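Long-range contacts in chitinase (Paenibacillus sp. FPU-7, PDB 5GZT), which probably hydrolyses internal beta-1,4 linkages between N-acetylglucosamine units in chitin and chitodextrins, using glycoside hydrolase family 18 domains: residues 67-78 with 86-97; 105-116 with 122-133. All coordinates share one frame; numbering follows the deposited sequence.

Contact 1 (67-78 with 86-97); sequences VTLSGSFTDVDV and LNVNSGTIERLT. With NA (sodium ion), chain C; FMT (formic acid), chain K.
Asp75 and Arg95 join adjacent coils of a parallel beta-helix through a salt bridge. In one of two modelled arginine conformers, the guanidinium grips the carboxylate side-on. Arg95 NE lies 2.7 Å from Asp75 OD1 and meets it on the syn side; Arg95 NH2 donates to both carboxylate oxygens from above their plane, standing 3.0 Å from Asp75 OD2. The two planes are 64° apart, so the grip is skewed. A bend at chi3 (-48°) brings the arginine round to this partner, and a weak bond from Arg95 NH1 to Glu94 OE1 extends the network. With an alanine here in place of the aspartate, Arg95 NE and Arg95 NH2 would probably lose their acceptor, leaving the guanidinium freer to turn.

Behind the charges lies an apolar interior. Val76 CG2 meets Ile93 CG2 at 3.6 Å, the side chains crossing at roughly a right angle. Leu86, its CG trans to the backbone N (chi1 176°), divides its branches: CD1 touches Val67 CG1 at 3.8 Å, while CD2 reaches Val76 CG1 at 3.9 Å on the other sheet. Phe73 has Leu69 CG over one face and Thr92 O at its edge.

Backbone bonds set this packing in parallel register, interrupted by a beta bulge after Leu69. Gly71 and Gly91 pair at the corner, where Gly71 N donates to Ser90 O at 3.0 Å. Next to it, Ser72 O binds the sodium ion at 2.4 Å, with Glu44, Thr50 and Phe52 completing its protein ligands. Strands 40-47 and 55-57 flank segment 67-78; strands 106-109 and 114-120 continue the two sheets beyond segment 86-97.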
# COMPACT_ATOMS: atom_id res chain seq x y z
N VAL B 67 23.20 37.55 56.85
CA VAL B 67 22.00 37.69 56.03
C VAL B 67 21.51 36.30 55.77
O VAL B 67 22.23 35.51 55.15
CB VAL B 67 22.33 38.42 54.69
CG1 VAL B 67 21.09 38.46 53.79
CG2 VAL B 67 22.86 39.84 54.97
N THR B 68 20.32 35.98 56.25
CA THR B 68 19.79 34.65 55.95
C THR B 68 18.35 34.63 55.55
O THR B 68 17.58 35.41 56.03
CB THR B 68 20.23 33.53 56.95
OG1 THR B 68 19.19 32.60 57.26
CG2 THR B 68 20.88 34.01 58.12
N LEU B 69 18.03 33.69 54.65
CA LEU B 69 16.74 33.59 53.98
C LEU B 69 16.17 32.20 54.19
O LEU B 69 16.87 31.18 54.01
CB LEU B 69 16.89 33.81 52.44
CG LEU B 69 16.89 35.26 51.88
CD1 LEU B 69 17.61 36.27 52.74
CD2 LEU B 69 17.40 35.34 50.43
N SER B 70 14.87 32.19 54.50
CA SER B 70 14.04 30.98 54.56
C SER B 70 12.73 31.34 53.98
O SER B 70 12.11 32.25 54.48
CB SER B 70 13.82 30.47 56.00
OG SER B 70 15.10 30.20 56.56
N GLY B 71 12.30 30.58 52.98
CA GLY B 71 11.11 30.92 52.25
C GLY B 71 11.26 30.68 50.76
O GLY B 71 12.27 30.12 50.31
N SER B 72 10.24 31.12 50.02
CA SER B 72 10.13 30.96 48.54
C SER B 72 10.34 32.32 47.93
O SER B 72 9.52 33.20 48.17
CB SER B 72 8.76 30.44 48.12
OG SER B 72 8.78 30.02 46.77
N PHE B 73 11.45 32.51 47.19
CA PHE B 73 11.80 33.83 46.70
C PHE B 73 11.85 33.83 45.17
O PHE B 73 11.87 32.80 44.51
CB PHE B 73 13.09 34.34 47.32
CG PHE B 73 13.08 34.38 48.82
CD1 PHE B 73 13.36 33.24 49.57
CD2 PHE B 73 12.83 35.56 49.50
CE1 PHE B 73 13.38 33.29 50.95
CE2 PHE B 73 12.81 35.60 50.90
CZ PHE B 73 13.09 34.47 51.62
N THR B 74 11.79 35.02 44.59
CA THR B 74 11.82 35.11 43.12
C THR B 74 13.29 35.37 42.72
O THR B 74 14.02 34.43 42.45
CB THR B 74 10.83 36.20 42.61
OG1 THR B 74 11.02 37.40 43.37
CG2 THR B 74 9.43 35.73 42.80
N ASP B 75 13.67 36.65 42.73
CA ASP B 75 14.95 37.12 42.33
C ASP B 75 15.62 37.53 43.59
O ASP B 75 15.08 38.36 44.35
CB ASP B 75 14.90 38.36 41.39
CG ASP B 75 14.25 38.06 40.05
OD1 ASP B 75 14.75 37.24 39.29
OD2 ASP B 75 13.27 38.71 39.72
N VAL B 76 16.80 36.98 43.79
CA VAL B 76 17.63 37.37 44.91
C VAL B 76 18.96 37.73 44.32
O VAL B 76 19.58 36.90 43.66
CB VAL B 76 17.86 36.23 45.89
CG1 VAL B 76 18.82 36.66 47.01
CG2 VAL B 76 16.54 35.74 46.40
N ASP B 77 19.43 38.90 44.72
CA ASP B 77 20.53 39.58 44.14
C ASP B 77 21.57 39.97 45.15
O ASP B 77 21.26 40.79 46.02
CB ASP B 77 19.96 40.88 43.56
CG ASP B 77 20.15 40.97 42.14
OD1 ASP B 77 19.45 40.23 41.39
OD2 ASP B 77 21.05 41.76 41.85
N VAL B 78 22.81 39.50 44.98
CA VAL B 78 23.87 39.82 45.90
C VAL B 78 24.73 40.82 45.12
O VAL B 78 25.46 40.44 44.20
CB VAL B 78 24.68 38.58 46.27
CG1 VAL B 78 25.74 38.90 47.28
CG2 VAL B 78 23.77 37.46 46.71
N LEU B 86 25.61 35.17 51.83
CA LEU B 86 24.17 34.90 51.83
C LEU B 86 23.99 33.47 52.33
O LEU B 86 24.55 32.49 51.73
CB LEU B 86 23.55 35.08 50.43
CG LEU B 86 22.09 34.73 50.34
CD1 LEU B 86 21.31 35.71 51.17
CD2 LEU B 86 21.52 34.69 48.95
N ASN B 87 23.27 33.35 53.45
CA ASN B 87 22.82 32.02 53.96
C ASN B 87 21.42 31.80 53.49
O ASN B 87 20.53 32.61 53.77
CB ASN B 87 22.87 31.94 55.50
CG ASN B 87 24.23 31.51 56.00
OD1 ASN B 87 24.52 30.31 56.30
ND2 ASN B 87 25.09 32.46 56.02
N VAL B 88 21.18 30.67 52.84
CA VAL B 88 19.85 30.30 52.50
C VAL B 88 19.62 29.00 53.27
O VAL B 88 20.22 27.95 52.99
CB VAL B 88 19.66 30.10 51.01
CG1 VAL B 88 18.16 29.93 50.71
CG2 VAL B 88 20.29 31.29 50.24
N ASN B 89 18.71 29.08 54.22
CA ASN B 89 18.49 28.02 55.20
C ASN B 89 17.38 27.08 54.85
O ASN B 89 17.39 25.93 55.33
CB ASN B 89 18.20 28.65 56.56
CG ASN B 89 19.44 29.08 57.26
OD1 ASN B 89 20.54 29.11 56.71
ND2 ASN B 89 19.28 29.35 58.54
N SER B 90 16.38 27.57 54.10
CA SER B 90 15.32 26.69 53.61
C SER B 90 14.55 27.32 52.46
O SER B 90 14.46 28.53 52.36
CB SER B 90 14.32 26.27 54.72
OG SER B 90 13.45 27.28 54.98
N GLY B 91 13.95 26.47 51.64
CA GLY B 91 12.99 26.93 50.66
C GLY B 91 13.62 27.01 49.29
O GLY B 91 14.45 26.15 48.94
N THR B 92 13.20 28.01 48.51
CA THR B 92 13.43 28.05 47.06
C THR B 92 13.76 29.48 46.62
O THR B 92 13.36 30.44 47.24
CB THR B 92 12.21 27.59 46.26
OG1 THR B 92 11.08 28.39 46.67
CG2 THR B 92 11.97 26.09 46.41
N ILE B 93 14.57 29.59 45.57
CA ILE B 93 14.92 30.88 44.94
C ILE B 93 14.86 30.61 43.45
O ILE B 93 15.49 29.67 42.94
CB ILE B 93 16.30 31.43 45.32
CG1 ILE B 93 16.40 31.82 46.80
CG2 ILE B 93 16.56 32.69 44.53
CD1 ILE B 93 17.84 32.01 47.28
N GLU B 94 14.08 31.40 42.74
CA GLU B 94 14.02 31.22 41.23
C GLU B 94 15.34 31.61 40.58
O GLU B 94 15.91 30.87 39.81
CB GLU B 94 12.87 32.02 40.61
CG GLU B 94 11.50 31.34 40.65
CD GLU B 94 10.30 32.32 40.49
OE1 GLU B 94 10.45 33.48 40.03
OE2 GLU B 94 9.17 31.92 40.83
N ARG B 95 15.83 32.77 40.90
CA ARG B 95 17.02 33.24 40.24
C ARG B 95 17.87 33.94 41.29
O ARG B 95 17.48 34.94 41.89
CB ARG B 95 16.68 34.13 39.01
CG ARG B 95 15.94 33.38 37.87
CD ARG B 95 15.17 34.27 36.84
NE ARG B 95 14.34 35.26 37.53
CZ ARG B 95 13.07 35.09 37.93
NH1 ARG B 95 12.39 33.99 37.69
NH2 ARG B 95 12.48 36.03 38.58
N LEU B 96 19.04 33.40 41.50
CA LEU B 96 19.94 34.01 42.45
C LEU B 96 21.07 34.50 41.62
O LEU B 96 21.64 33.72 40.83
CB LEU B 96 20.42 32.96 43.46
CG LEU B 96 21.51 33.25 44.48
CD1 LEU B 96 21.43 34.54 45.22
CD2 LEU B 96 21.51 32.10 45.52
N THR B 97 21.49 35.75 41.84
CA THR B 97 22.50 36.37 41.01
C THR B 97 23.53 36.98 41.89
O THR B 97 23.18 37.71 42.80
CB THR B 97 21.85 37.45 40.07
OG1 THR B 97 20.95 36.80 39.14
CG2 THR B 97 22.94 38.22 39.32
NA NA C . 7.42 34.11 48.92
C FMT K . 15.61 28.23 59.63
O1 FMT K . 16.40 29.16 59.86
O2 FMT K . 14.94 28.10 58.46
O HOH W 1 18.42 37.60 40.54

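Contact 2 (105-116 with 122-133)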
# COMPACT_ATOMS: atom_id res chain seq x y z
N ALA B 105 32.39 36.75 47.37
CA ALA B 105 31.04 36.31 47.75
C ALA B 105 31.01 34.82 48.24
O ALA B 105 31.76 33.99 47.72
CB ALA B 105 30.06 36.49 46.60
N VAL B 106 30.21 34.52 49.27
CA VAL B 106 29.98 33.11 49.67
C VAL B 106 28.51 32.92 49.74
O VAL B 106 27.82 33.77 50.35
CB VAL B 106 30.55 32.81 51.09
CG1 VAL B 106 30.20 31.37 51.55
CG2 VAL B 106 32.07 33.06 51.11
N ILE B 107 28.05 31.80 49.18
CA ILE B 107 26.65 31.49 49.15
C ILE B 107 26.56 30.12 49.86
O ILE B 107 27.17 29.15 49.39
CB ILE B 107 26.10 31.32 47.75
CG1 ILE B 107 26.37 32.55 46.86
CG2 ILE B 107 24.62 31.07 47.84
CD1 ILE B 107 25.54 33.81 47.19
N VAL B 108 25.79 30.05 50.95
CA VAL B 108 25.66 28.78 51.74
C VAL B 108 24.25 28.28 51.54
O VAL B 108 23.27 28.97 51.99
CB VAL B 108 25.90 28.98 53.23
CG1 VAL B 108 25.96 27.60 53.95
CG2 VAL B 108 27.13 29.87 53.48
N LEU B 109 24.11 27.13 50.87
CA LEU B 109 22.80 26.61 50.57
C LEU B 109 22.61 25.39 51.42
O LEU B 109 23.26 24.36 51.19
CB LEU B 109 22.67 26.21 49.08
CG LEU B 109 22.94 27.32 48.02
CD1 LEU B 109 22.60 26.78 46.65
CD2 LEU B 109 22.09 28.57 48.28
N ALA B 110 21.65 25.48 52.35
CA ALA B 110 21.34 24.40 53.29
C ALA B 110 20.73 23.23 52.51
O ALA B 110 20.25 23.43 51.39
CB ALA B 110 20.40 24.89 54.43
N SER B 111 20.79 22.02 53.07
CA SER B 111 20.39 20.81 52.36
C SER B 111 19.02 20.82 51.78
O SER B 111 18.80 20.18 50.74
CB SER B 111 20.44 19.56 53.26
OG SER B 111 19.48 19.63 54.29
N GLY B 112 18.03 21.40 52.40
CA GLY B 112 16.75 21.26 51.56
C GLY B 112 16.48 22.34 50.45
O GLY B 112 15.41 22.36 49.80
N VAL B 113 17.42 23.28 50.30
CA VAL B 113 17.19 24.46 49.50
C VAL B 113 17.29 24.11 48.04
O VAL B 113 18.03 23.22 47.72
CB VAL B 113 18.18 25.59 49.89
CG1 VAL B 113 18.14 26.75 48.92
CG2 VAL B 113 17.84 26.07 51.29
N LYS B 114 16.46 24.72 47.19
CA LYS B 114 16.58 24.59 45.73
C LYS B 114 16.64 25.98 45.04
O LYS B 114 15.65 26.79 45.14
CB LYS B 114 15.45 23.74 45.18
CG LYS B 114 15.42 22.32 45.75
CD LYS B 114 14.32 21.49 45.08
CE LYS B 114 12.96 21.80 45.68
NZ LYS B 114 11.95 21.96 44.60
N VAL B 115 17.79 26.27 44.40
CA VAL B 115 17.93 27.46 43.58
C VAL B 115 17.74 26.96 42.13
O VAL B 115 18.45 26.05 41.67
CB VAL B 115 19.28 28.12 43.84
CG1 VAL B 115 19.43 29.40 42.99
CG2 VAL B 115 19.43 28.48 45.34
N THR B 116 16.69 27.44 41.44
CA THR B 116 16.49 26.92 40.06
C THR B 116 17.64 27.41 39.09
O THR B 116 18.17 26.63 38.28
CB THR B 116 15.17 27.46 39.48
OG1 THR B 116 14.12 27.10 40.34
CG2 THR B 116 14.89 26.88 38.06
N ILE B 122 31.04 36.94 39.51
CA ILE B 122 32.25 37.10 40.31
C ILE B 122 32.62 35.68 40.86
O ILE B 122 31.78 34.82 40.96
CB ILE B 122 31.99 38.09 41.51
CG1 ILE B 122 33.25 38.56 42.28
CG2 ILE B 122 31.10 37.40 42.55
CD1 ILE B 122 34.34 39.26 41.49
N LYS B 123 33.89 35.43 41.11
CA LYS B 123 34.33 34.12 41.66
C LYS B 123 33.67 33.95 43.03
O LYS B 123 33.83 34.82 43.92
CB LYS B 123 35.85 34.04 41.77
CG LYS B 123 36.30 32.67 42.29
CD LYS B 123 37.80 32.61 42.36
CE LYS B 123 38.26 31.24 42.77
NZ LYS B 123 39.74 31.08 42.56
N THR B 124 32.86 32.89 43.12
CA THR B 124 31.96 32.67 44.23
C THR B 124 32.19 31.31 44.81
O THR B 124 32.39 30.31 44.08
CB THR B 124 30.47 32.71 43.81
OG1 THR B 124 30.20 31.71 42.81
CG2 THR B 124 30.09 34.05 43.27
N GLN B 125 32.14 31.24 46.13
CA GLN B 125 32.18 29.94 46.81
C GLN B 125 30.76 29.55 47.21
O GLN B 125 30.16 30.23 48.01
CB GLN B 125 33.04 30.02 48.05
CG GLN B 125 34.52 30.19 47.72
CD GLN B 125 35.41 30.22 48.97
OE1 GLN B 125 35.43 31.21 49.72
NE2 GLN B 125 36.12 29.12 49.20
N ILE B 126 30.28 28.41 46.70
CA ILE B 126 28.94 27.95 47.01
C ILE B 126 29.15 26.69 47.87
O ILE B 126 29.82 25.71 47.46
CB ILE B 126 28.08 27.58 45.79
CG1 ILE B 126 27.85 28.83 44.86
CG2 ILE B 126 26.69 27.01 46.21
CD1 ILE B 126 28.95 29.01 43.82
N LYS B 127 28.54 26.75 49.04
CA LYS B 127 28.73 25.76 50.10
C LYS B 127 27.41 25.13 50.43
O LYS B 127 26.34 25.77 50.31
CB LYS B 127 29.21 26.48 51.37
CG LYS B 127 30.56 27.18 51.18
CD LYS B 127 31.17 27.79 52.44
CE LYS B 127 32.56 28.40 52.03
NZ LYS B 127 33.27 29.19 53.08
N GLY B 128 27.53 23.94 50.98
CA GLY B 128 26.43 23.24 51.57
C GLY B 128 25.89 22.23 50.58
O GLY B 128 26.36 22.17 49.47
N GLN B 129 24.83 21.53 51.03
CA GLN B 129 24.25 20.38 50.35
C GLN B 129 23.00 20.76 49.59
O GLN B 129 22.44 19.92 48.87
CB GLN B 129 23.99 19.22 51.42
CG GLN B 129 25.31 18.64 51.91
CD GLN B 129 26.17 17.98 50.83
OE1 GLN B 129 27.37 18.35 50.57
NE2 GLN B 129 25.57 17.01 50.18
N GLY B 130 22.55 22.01 49.76
CA GLY B 130 21.56 22.60 48.88
C GLY B 130 21.79 22.44 47.36
O GLY B 130 22.90 22.09 46.94
N SER B 131 20.72 22.57 46.59
CA SER B 131 20.72 22.20 45.17
C SER B 131 20.57 23.47 44.27
O SER B 131 19.86 24.41 44.62
CB SER B 131 19.60 21.20 44.83
OG SER B 131 19.91 20.02 45.53
N VAL B 132 21.25 23.41 43.14
CA VAL B 132 21.22 24.46 42.09
C VAL B 132 20.81 23.70 40.81
O VAL B 132 21.49 22.78 40.40
CB VAL B 132 22.57 25.09 41.89
CG1 VAL B 132 22.53 26.04 40.65
CG2 VAL B 132 22.98 25.91 43.08
N GLY B 133 19.68 24.07 40.20
CA GLY B 133 19.29 23.35 38.96
C GLY B 133 20.18 23.73 37.77
O GLY B 133 20.67 22.86 37.07
O HOH W 2 20.29 18.11 50.07
O HOH W 3 17.48 20.63 47.67
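Ile122 CG2 rests against Ala105 CB at 4.3 Å, opening a pairing of successive coils in a parallel beta-helix. Two separate parallel ladders, on different faces of the coil, are joined here by loops. The first begins at Gln125, whose N donates to Ala105 O and whose O accepts from Ile107 N. Ile126 turns inward and lies side by side with Leu109, its CG2 4.1 Å from Leu109 CD1.

Lys127 faces the other way. Its chain, extended beyond CG (chi2 -174°), carries the methylene carbons obliquely across Val106, with CD 3.8 Å from Val106 CG1; the lysine thus contributes hydrocarbon contact here. Its backbone N and O bond to Ile107 and Leu109, closing the first ladder.

At Gly128 the chain adopts a conformation in which a CB would collide with Leu109 O, while its N donates to Glu147 of the next coil. Gln129 packs its CB against Ser111 CB, and a water donates to both Gln129 O and Ser111 O. Gly130 N then reaches Leu109 O at 2.8 Å in a bent bond, 146° at the hydrogen. Gly130 also packs its CA against Leu109 CB at 3.8 Å, a close fit possible because it has no side chain. Alongside, Ala110 to Val113 form a type I turn.

Ser131 starts the second ladder: its N donates to Val113 O and its O accepts from Val115 N. Val132 returns to the interior, where CG2 meets Leu109 CD1 at 3.7 Å and the two side chains cross nearly perpendicularly. The last rung is Gly133 N to Val115 O, 2.8 Å long with an angle of 162° at the hydrogen.

In the fold
Contacts 1 and 2 illustrate how a beta-helix repeats one pairing scheme while varying its corners. Their centres lie 10 Å apart, and both couple neighbouring strands of the same two parallel sheets; strand 85-89 is joined directly to 106-109, probably through two backbone hydrogen bonds, Val88 N to Val108 O and Val108 N to Leu86 O (both 2.8 Å). Each mixes a buried aliphatic side with a more exposed polar one, so neither is wholly core or wholly surface. Both share backbone ladders, corner glycines and bound water. The outward chemistry differs: contact 1 adds the Asp75-Arg95-Glu94 charges and a sodium ligand, whereas contact 2 presents lysine methylenes and polar side chains such as Gln125.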